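Long-range contacts in IscA (Thermosynechococcus elongatus, PDB 1X0G), which binds a [2Fe-2S] cluster within a tetrameric assembly and probably serves as a scaffold for building such clusters: residues L28-Q33 with Y42-V47; M1-P6 with G76-Y81; F92-A97 with M105-S110. All blocks are in the same frame, centred on the assembly; numbering follows the deposited sequence.

Contact 1: residues L28-Q33 with Y42-V47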
loop_
_atom_site.group_PDB
_atom_site.type_symbol
_atom_site.label_atom_id
_atom_site.label_comp_id
_atom_site.label_asym_id
_atom_site.label_seq_id
_atom_site.Cartn_x
_atom_site.Cartn_y
_atom_site.Cartn_z
ATOM N N LEU C 28 23.708 2.573 11.220
ATOM C CA LEU C 28 22.569 1.753 11.022
ATOM C C LEU C 28 21.431 2.634 10.732
ATOM O O LEU C 28 21.077 3.480 11.535
ATOM C CB LEU C 28 22.199 1.035 12.298
ATOM C CG LEU C 28 20.906 0.213 12.232
ATOM C CD1 LEU C 28 21.130 -0.899 11.239
ATOM C CD2 LEU C 28 20.547 -0.409 13.619
ATOM N N ARG C 29 20.815 2.406 9.599
ATOM C CA ARG C 29 19.763 3.272 9.182
ATOM C C ARG C 29 18.517 2.475 9.253
ATOM O O ARG C 29 18.463 1.352 8.742
ATOM C CB ARG C 29 20.031 3.776 7.801
ATOM C CG ARG C 29 18.895 4.535 7.239
ATOM C CD ARG C 29 19.357 5.352 6.077
ATOM N NE ARG C 29 18.568 6.575 5.950
ATOM C CZ ARG C 29 17.357 6.592 5.407
ATOM N NH1 ARG C 29 16.855 5.425 4.968
ATOM N NH2 ARG C 29 16.645 7.733 5.336
ATOM N N ILE C 30 17.554 3.009 9.999
ATOM C CA ILE C 30 16.240 2.413 10.167
ATOM C C ILE C 30 15.155 3.245 9.466
ATOM O O ILE C 30 15.134 4.523 9.468
ATOM C CB ILE C 30 15.891 2.306 11.606
ATOM C CG1 ILE C 30 16.972 1.597 12.345
ATOM C CG2 ILE C 30 14.696 1.345 11.852
ATOM C CD1 ILE C 30 16.526 1.433 13.797
ATOM N N GLN C 31 14.286 2.511 8.786
ATOM C CA GLN C 31 13.124 3.145 8.157
ATOM C C GLN C 31 12.028 2.066 8.140
ATOM O O GLN C 31 12.311 0.947 8.639
ATOM C CB GLN C 31 13.494 3.708 6.806
ATOM C CG GLN C 31 13.458 2.777 5.669
ATOM C CD GLN C 31 13.854 3.452 4.372
ATOM O OE1 GLN C 31 13.950 4.682 4.304
ATOM N NE2 GLN C 31 14.127 2.667 3.346
ATOM N N VAL C 32 10.830 2.362 7.610
ATOM C CA VAL C 32 9.783 1.352 7.444
ATOM C C VAL C 32 9.395 1.202 6.017
ATOM O O VAL C 32 9.721 2.017 5.218
ATOM C CB VAL C 32 8.476 1.751 8.179
ATOM C CG1 VAL C 32 8.707 1.918 9.596
ATOM C CG2 VAL C 32 7.882 3.026 7.598
ATOM N N GLN C 33 8.591 0.207 5.697
ATOM C CA GLN C 33 8.188 -0.048 4.312
ATOM C C GLN C 33 6.816 -0.663 4.425
ATOM O O GLN C 33 6.630 -1.441 5.312
ATOM C CB GLN C 33 9.035 -1.156 3.874
ATOM C CG GLN C 33 9.594 -1.023 2.552
ATOM C CD GLN C 33 9.557 -2.423 1.837
ATOM O OE1 GLN C 33 9.971 -3.470 2.465
ATOM N NE2 GLN C 33 9.047 -2.461 0.528
ATOM N N TYR C 42 9.795 -3.097 9.354
ATOM C CA TYR C 42 11.040 -2.378 9.571
ATOM C C TYR C 42 11.985 -2.642 8.455
ATOM O O TYR C 42 11.994 -3.761 7.828
ATOM C CB TYR C 42 11.751 -2.914 10.761
ATOM C CG TYR C 42 10.985 -2.717 11.954
ATOM C CD1 TYR C 42 10.213 -3.738 12.450
ATOM C CD2 TYR C 42 11.001 -1.483 12.593
ATOM C CE1 TYR C 42 9.404 -3.537 13.515
ATOM C CE2 TYR C 42 10.199 -1.287 13.702
ATOM C CZ TYR C 42 9.391 -2.319 14.131
ATOM O OH TYR C 42 8.622 -2.138 15.215
ATOM N N ASP C 43 12.834 -1.667 8.207
ATOM C CA ASP C 43 13.896 -1.888 7.251
ATOM C C ASP C 43 15.233 -1.354 7.784
ATOM O O ASP C 43 15.412 -0.125 8.146
ATOM C CB ASP C 43 13.523 -1.248 5.940
ATOM C CG ASP C 43 14.658 -1.301 4.967
ATOM O OD1 ASP C 43 14.492 -1.988 3.930
ATOM O OD2 ASP C 43 15.758 -0.717 5.250
ATOM N N LEU C 44 16.194 -2.255 7.814
ATOM C CA LEU C 44 17.447 -1.943 8.383
ATOM C C LEU C 44 18.528 -2.017 7.373
ATOM O O LEU C 44 18.674 -3.011 6.721
ATOM C CB LEU C 44 17.731 -2.980 9.417
ATOM C CG LEU C 44 16.914 -2.866 10.707
ATOM C CD1 LEU C 44 17.201 -4.073 11.616
ATOM C CD2 LEU C 44 17.169 -1.556 11.499
ATOM N N ALA C 45 19.337 -0.997 7.269
ATOM C CA ALA C 45 20.495 -1.078 6.399
ATOM C C ALA C 45 21.745 -0.513 7.092
ATOM O O ALA C 45 21.693 0.426 7.878
ATOM C CB ALA C 45 20.216 -0.347 5.197
ATOM N N LEU C 46 22.898 -1.109 6.843
ATOM C CA LEU C 46 24.129 -0.420 7.201
ATOM C C LEU C 46 24.430 0.483 6.054
ATOM O O LEU C 46 24.314 0.066 4.896
ATOM C CB LEU C 46 25.272 -1.386 7.285
ATOM C CG LEU C 46 25.074 -2.497 8.285
ATOM C CD1 LEU C 46 26.038 -3.658 7.913
ATOM C CD2 LEU C 46 25.278 -1.943 9.711
ATOM N N VAL C 47 24.816 1.714 6.335
ATOM C CA VAL C 47 24.953 2.671 5.230
ATOM C C VAL C 47 26.231 3.425 5.411
ATOM O O VAL C 47 26.828 3.366 6.473
ATOM C CB VAL C 47 23.706 3.657 5.179
ATOM C CG1 VAL C 47 22.484 2.944 4.699
ATOM C CG2 VAL C 47 23.452 4.246 6.540
#
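Strands 27-34 and 40-46 form a beta hairpin inside the mixed sheet of this IscA fold, and the two segments run antiparallel along it. Two hydrogen-bonded pairs, Arg29 with Ala45 and Gln31 with Asp43, supply four backbone bonds. Arg29 N points almost straight at Ala45 O (2.8 Å, 171° at the hydrogen), nearly along the C=O axis. Asp43 N reaches Gln31 O at 2.7 Å but approaches from above the carbonyl plane, a more slanted bond.

On the face of Leu28, Ile30 and Leu44, the centre of contact is Leu44 CD2. Ile30 lies alongside Leu44, pointing the same way, and its CG1 comes within 3.3 Å of that methyl. Leu28 crosses obliquely: with CG anti to the backbone N (chi1 175°) its branches turn toward the neighbouring strand, and CD1 meets Leu44 CD2 at 4.0 Å. Leu28 also packs on Leu85 of the second subunit, so an alanine here would probably loosen the packing around Leu44 and weaken that subunit contact.

The other face carries the polar groups. The extended Arg29 lays its CB on Val47 CG2 (3.7 Å), then leads away from the partner strand to a salt bridge of NE with Asp54. Its NH1 donates to Gln31 OE1 at 3.1 Å, in the guanidinium plane but far above the amide carbonyl plane (72° out of it). Gln31 and Asp43 lie side by side, Gln31 CG 4.0 Å from Asp43 CB, while Arg29 NH1 stays 6.2 Å from Asp43 OD2. The guanidinium is thus gripped by Asp54 and Gln31, and the Asp43 carboxylate would probably feel its charge only at a distance, while the apolar face meets another subunit.

Contact 2: residues M1-P6 with G76-Y81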
loop_
_atom_site.group_PDB
_atom_site.type_symbol
_atom_site.label_atom_id
_atom_site.label_comp_id
_atom_site.label_asym_id
_atom_site.label_seq_id
_atom_site.Cartn_x
_atom_site.Cartn_y
_atom_site.Cartn_z
ATOM N N MET C 1 15.208 8.536 22.030
ATOM C CA MET C 1 14.507 7.653 21.033
ATOM C C MET C 1 15.460 6.588 20.471
ATOM O O MET C 1 16.605 6.883 20.121
ATOM C CB MET C 1 13.867 8.458 19.881
ATOM C CG MET C 1 14.868 9.097 18.885
ATOM S SD MET C 1 14.488 8.905 17.091
ATOM C CE MET C 1 13.037 9.962 16.774
ATOM N N VAL C 2 14.991 5.346 20.423
ATOM C CA VAL C 2 15.755 4.264 19.798
ATOM C C VAL C 2 16.961 3.699 20.538
ATOM O O VAL C 2 17.980 4.337 20.710
ATOM C CB VAL C 2 16.114 4.588 18.388
ATOM C CG1 VAL C 2 16.900 3.461 17.775
ATOM C CG2 VAL C 2 14.831 4.736 17.670
ATOM N N GLU C 3 16.840 2.435 20.898
ATOM C CA GLU C 3 17.833 1.818 21.706
ATOM C C GLU C 3 18.329 0.517 21.116
ATOM O O GLU C 3 17.548 -0.276 20.600
ATOM C CB GLU C 3 17.232 1.582 23.077
ATOM C CG GLU C 3 17.184 2.829 23.912
ATOM C CD GLU C 3 17.146 2.471 25.358
ATOM O OE1 GLU C 3 16.795 1.279 25.649
ATOM O OE2 GLU C 3 17.479 3.360 26.190
ATOM N N LEU C 4 19.634 0.293 21.215
ATOM C CA LEU C 4 20.191 -0.992 20.854
ATOM C C LEU C 4 20.727 -1.727 22.030
ATOM O O LEU C 4 21.439 -1.135 22.865
ATOM C CB LEU C 4 21.289 -0.825 19.846
ATOM C CG LEU C 4 20.556 -0.899 18.517
ATOM C CD1 LEU C 4 20.237 0.515 18.120
ATOM C CD2 LEU C 4 21.391 -1.572 17.476
ATOM N N THR C 5 20.402 -3.015 22.092
ATOM C CA THR C 5 20.987 -3.876 23.103
ATOM C C THR C 5 22.380 -4.197 22.655
ATOM O O THR C 5 22.622 -4.241 21.455
ATOM C CB THR C 5 20.246 -5.169 23.240
ATOM O OG1 THR C 5 20.263 -5.842 21.964
ATOM C CG2 THR C 5 18.845 -4.879 23.713
ATOM N N PRO C 6 23.301 -4.413 23.599
ATOM C CA PRO C 6 24.639 -4.820 23.174
ATOM C C PRO C 6 24.538 -6.052 22.280
ATOM O O PRO C 6 25.193 -6.113 21.262
ATOM C CB PRO C 6 25.353 -5.144 24.489
ATOM C CG PRO C 6 24.659 -4.338 25.466
ATOM C CD PRO C 6 23.210 -4.305 25.059
ATOM N N GLY C 76 11.456 5.808 20.152
ATOM C CA GLY C 76 11.534 4.874 21.285
ATOM C C GLY C 76 11.596 3.373 20.961
ATOM O O GLY C 76 11.586 2.508 21.854
ATOM N N LEU C 77 11.687 3.034 19.690
ATOM C CA LEU C 77 11.984 1.670 19.341
ATOM C C LEU C 77 13.228 1.219 20.124
ATOM O O LEU C 77 14.192 1.972 20.321
ATOM C CB LEU C 77 12.317 1.608 17.875
ATOM C CG LEU C 77 12.562 0.256 17.313
ATOM C CD1 LEU C 77 11.195 -0.398 17.267
ATOM C CD2 LEU C 77 13.139 0.470 15.910
ATOM N N ARG C 78 13.159 -0.032 20.556
ATOM C CA ARG C 78 14.303 -0.739 21.030
ATOM C C ARG C 78 14.431 -1.981 20.158
ATOM O O ARG C 78 13.439 -2.683 19.844
ATOM C CB ARG C 78 14.148 -1.142 22.507
ATOM C CG ARG C 78 13.853 0.042 23.449
ATOM C CD ARG C 78 13.645 -0.429 24.875
ATOM N NE ARG C 78 12.758 -1.591 24.934
ATOM C CZ ARG C 78 13.170 -2.868 24.984
ATOM N NH1 ARG C 78 14.475 -3.166 24.959
ATOM N NH2 ARG C 78 12.269 -3.854 25.038
ATOM N N VAL C 79 15.679 -2.247 19.805
ATOM C CA VAL C 79 16.020 -3.257 18.861
ATOM C C VAL C 79 16.935 -4.173 19.632
ATOM O O VAL C 79 17.897 -3.710 20.268
ATOM C CB VAL C 79 16.814 -2.619 17.660
ATOM C CG1 VAL C 79 17.439 -3.691 16.792
ATOM C CG2 VAL C 79 15.939 -1.684 16.826
ATOM N N ASP C 80 16.661 -5.475 19.550
ATOM C CA ASP C 80 17.447 -6.491 20.238
ATOM C C ASP C 80 17.887 -7.481 19.151
ATOM O O ASP C 80 17.358 -7.462 18.024
ATOM C CB ASP C 80 16.485 -7.165 21.156
ATOM C CG ASP C 80 17.136 -8.044 22.180
ATOM O OD1 ASP C 80 18.355 -7.956 22.477
ATOM O OD2 ASP C 80 16.362 -8.846 22.735
ATOM N N TYR C 81 18.845 -8.342 19.455
ATOM C CA TYR C 81 19.130 -9.413 18.544
ATOM C C TYR C 81 19.098 -10.742 19.305
ATOM O O TYR C 81 19.760 -10.834 20.303
ATOM C CB TYR C 81 20.482 -9.193 17.905
ATOM C CG TYR C 81 20.838 -10.254 16.886
ATOM C CD1 TYR C 81 20.303 -10.239 15.596
ATOM C CD2 TYR C 81 21.738 -11.282 17.208
ATOM C CE1 TYR C 81 20.666 -11.215 14.629
ATOM C CE2 TYR C 81 22.079 -12.262 16.247
ATOM C CZ TYR C 81 21.519 -12.192 14.966
ATOM O OH TYR C 81 21.842 -13.142 14.063
#
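Glu3 pairs with Arg78 in parallel, its backbone bonding to the residues on either side of Arg78: Glu3 O accepts from Val79 N at 2.8 Å, nearly along the C=O axis, and Glu3 N donates to Leu77 O, whose exact position is less certain. The next bond of this pairing runs from Thr5 N to Val79 O, longer at 3.2 Å.

Beyond the backbone, Glu3 and Arg78 lie side by side through their aliphatic parts, Glu3 CB to Arg78 CG 3.7 Å. Their charged ends do not meet, Glu3 OE1 being 5.0 Å from Arg78 NE, and the carboxylate and guanidinium planes are almost perpendicular. On the other face Leu4 CG rests 4.2 Å from Val79 CB. Thr5 crosses Asp80 obliquely, and its OG1 donates to Asp80 OD1 at 2.9 Å on the anti lone pair.

The same OG1 takes the backbone N of Ala8, so the hydroxyl is held by both partners. Leu4 reaches Ile9 and Leu12 of the helix and Ile64 of strand 62-66, while Val79 packs on Phe90 and Phe92. This is a threonine N-cap starting helix 6-15, set at the end of a short edge strand that pairs in parallel with strand 78-82.

Contact 3: residues F92-A97 with M105-S110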
loop_
_atom_site.group_PDB
_atom_site.type_symbol
_atom_site.label_atom_id
_atom_site.label_comp_id
_atom_site.label_asym_id
_atom_site.label_seq_id
_atom_site.Cartn_x
_atom_site.Cartn_y
_atom_site.Cartn_z
ATOM N N PHE C 92 12.186 -6.318 17.669
ATOM C CA PHE C 92 11.833 -4.921 17.861
ATOM C C PHE C 92 10.762 -4.721 18.872
ATOM O O PHE C 92 9.758 -5.398 18.871
ATOM C CB PHE C 92 11.262 -4.431 16.577
ATOM C CG PHE C 92 12.225 -4.482 15.483
ATOM C CD1 PHE C 92 12.324 -5.614 14.683
ATOM C CD2 PHE C 92 13.090 -3.427 15.263
ATOM C CE1 PHE C 92 13.255 -5.657 13.633
ATOM C CE2 PHE C 92 14.028 -3.482 14.190
ATOM C CZ PHE C 92 14.094 -4.564 13.391
ATOM N N HIS C 93 10.943 -3.756 19.723
ATOM C CA HIS C 93 9.916 -3.494 20.663
ATOM C C HIS C 93 9.603 -2.038 20.369
ATOM O O HIS C 93 10.455 -1.157 20.555
ATOM C CB HIS C 93 10.443 -3.724 22.070
ATOM C CG HIS C 93 11.002 -5.097 22.270
ATOM N ND1 HIS C 93 10.209 -6.183 22.576
ATOM C CD2 HIS C 93 12.279 -5.561 22.217
ATOM C CE1 HIS C 93 10.973 -7.256 22.696
ATOM N NE2 HIS C 93 12.229 -6.909 22.472
ATOM N N ASN C 94 8.401 -1.803 19.869
ATOM C CA ASN C 94 8.030 -0.514 19.373
ATOM C C ASN C 94 6.842 -0.046 20.169
ATOM O O ASN C 94 5.752 -0.581 20.032
ATOM C CB ASN C 94 7.688 -0.656 17.911
ATOM C CG ASN C 94 7.354 0.663 17.251
ATOM O OD1 ASN C 94 7.266 1.707 17.904
ATOM N ND2 ASN C 94 7.198 0.623 15.906
ATOM N N PRO C 95 7.051 0.953 21.011
ATOM C CA PRO C 95 6.004 1.599 21.816
ATOM C C PRO C 95 4.845 2.110 20.962
ATOM O O PRO C 95 3.733 2.204 21.446
ATOM C CB PRO C 95 6.722 2.795 22.447
ATOM C CG PRO C 95 8.152 2.407 22.500
ATOM C CD PRO C 95 8.367 1.580 21.213
ATOM N N ASN C 96 5.115 2.393 19.687
ATOM C CA ASN C 96 4.102 2.814 18.740
ATOM C C ASN C 96 3.297 1.676 18.166
ATOM O O ASN C 96 2.300 1.895 17.530
ATOM C CB ASN C 96 4.762 3.590 17.634
ATOM C CG ASN C 96 5.648 4.728 18.164
ATOM O OD1 ASN C 96 6.855 4.854 17.873
ATOM N ND2 ASN C 96 5.051 5.527 18.981
ATOM N N ALA C 97 3.689 0.447 18.410
ATOM C CA ALA C 97 3.067 -0.644 17.724
ATOM C C ALA C 97 1.783 -1.087 18.390
ATOM O O ALA C 97 1.739 -1.296 19.598
ATOM C CB ALA C 97 3.991 -1.713 17.709
ATOM N N MET C 105 8.633 -9.080 12.375
ATOM C CA MET C 105 9.239 -8.122 11.462
ATOM C C MET C 105 8.321 -6.934 11.186
ATOM O O MET C 105 8.769 -5.852 10.835
ATOM C CB MET C 105 9.688 -8.795 10.146
ATOM C CG MET C 105 10.819 -9.923 10.288
ATOM S SD MET C 105 12.236 -9.379 11.329
ATOM C CE MET C 105 11.933 -10.001 13.011
ATOM N N ALA C 106 7.033 -7.154 11.355
ATOM C CA ALA C 106 6.037 -6.233 10.926
ATOM C C ALA C 106 5.166 -5.748 12.096
ATOM O O ALA C 106 4.834 -6.533 13.012
ATOM C CB ALA C 106 5.151 -6.965 9.891
ATOM N N PHE C 107 4.694 -4.511 12.039
ATOM C CA PHE C 107 3.697 -4.082 13.005
ATOM C C PHE C 107 2.585 -3.218 12.451
ATOM O O PHE C 107 2.788 -2.572 11.446
ATOM C CB PHE C 107 4.363 -3.298 14.046
ATOM C CG PHE C 107 4.977 -2.069 13.541
ATOM C CD1 PHE C 107 4.396 -0.848 13.799
ATOM C CD2 PHE C 107 6.157 -2.108 12.847
ATOM C CE1 PHE C 107 4.993 0.339 13.394
ATOM C CE2 PHE C 107 6.725 -0.978 12.406
ATOM C CZ PHE C 107 6.164 0.274 12.692
ATOM N N ARG C 108 1.400 -3.205 13.088
ATOM C CA ARG C 108 0.347 -2.193 12.713
ATOM C C ARG C 108 0.375 -1.045 13.682
ATOM O O ARG C 108 0.912 -1.211 14.762
ATOM C CB ARG C 108 -1.087 -2.754 12.497
ATOM C CG ARG C 108 -1.389 -4.196 12.928
ATOM C CD ARG C 108 -2.689 -4.694 12.347
ATOM N NE ARG C 108 -2.504 -5.551 11.164
ATOM C CZ ARG C 108 -3.261 -6.630 10.852
ATOM N NH1 ARG C 108 -4.286 -7.019 11.631
ATOM N NH2 ARG C 108 -2.980 -7.359 9.761
ATOM N N VAL C 109 -0.104 0.132 13.287
ATOM C CA VAL C 109 -0.339 1.224 14.292
ATOM C C VAL C 109 -1.824 1.533 14.508
ATOM O O VAL C 109 -2.684 1.042 13.761
ATOM C CB VAL C 109 0.384 2.519 13.973
ATOM C CG1 VAL C 109 1.802 2.431 14.455
ATOM C CG2 VAL C 109 0.325 2.780 12.491
ATOM N N SER C 110 -2.138 2.346 15.503
ATOM C CA SER C 110 -3.555 2.490 15.857
ATOM C C SER C 110 -4.328 3.250 14.786
ATOM O O SER C 110 -3.785 4.135 14.164
ATOM C CB SER C 110 -3.693 3.201 17.187
ATOM O OG SER C 110 -3.073 4.471 17.077
#
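The strand 89-93 ends in a type I turn from Asn94 to Ala97, closed by Ala97 N on Asn94 O at 2.8 Å, and this loop comes up against strand 106-108 without pairing its backbone to it. Asn94 also forms an Asx turn, its OD1 accepting from Asn96 N at 2.9 Å with the donor well above the carbonyl plane.

That bond helps fix the amide, whose CG is anti to the backbone N, so that ND2 lies over one face of Phe107, 3.3 Å above the ring plane and offset toward the rim. Amide and ring are steeply inclined, 66° apart. ND2 is hydrogen-bonded to Leu73 O and Tyr42 OH, which tie the amide to helix 71-74 and strand 40-46. Phe107 CG takes the crowded position between N and carbonyl carbon (chi1 63°), which swings the ring to the loop; Phe107 CB meets Ala97 CB at 4.0 Å.

Strand 106-108 leaves the loop that supplies Cys101, Cys103 and Gly104 to the [2Fe-2S] site, which Cys37 also joins; Ala106 touches the cluster. Next to these, Met105 turns its SD to the edge of Phe92, 4.5 Å from CE1, and both side chains pack on Met86 of the second subunit. At the far end Val109 CG1 lies 3.2 Å from Asn96 O, and Asp39 OD2 accepts from Val109 N.

How the contacts relate
Contact 1 is the buried one, a regular antiparallel ladder near the centre of the chain; contacts 2 and 3 are only partly buried. Contact 2 pairs strands too, but in parallel, and ties the N-terminus to the other sheet, with no other subunit touching its two segments. Contact 3 joins a turn to a strand beside the cluster, mainly through side chains. Strands 78-82 and 89-93 are neighbours, bonded by Arg78 O and His93 N, which links contacts 2 and 3. Tyr42 of contact 1 stacks with Phe92 and Phe107 of contact 3, and its hydroxyl touches Leu77 of contact 2, so all three meet there. Contacts 1 and 3 also face the second subunit.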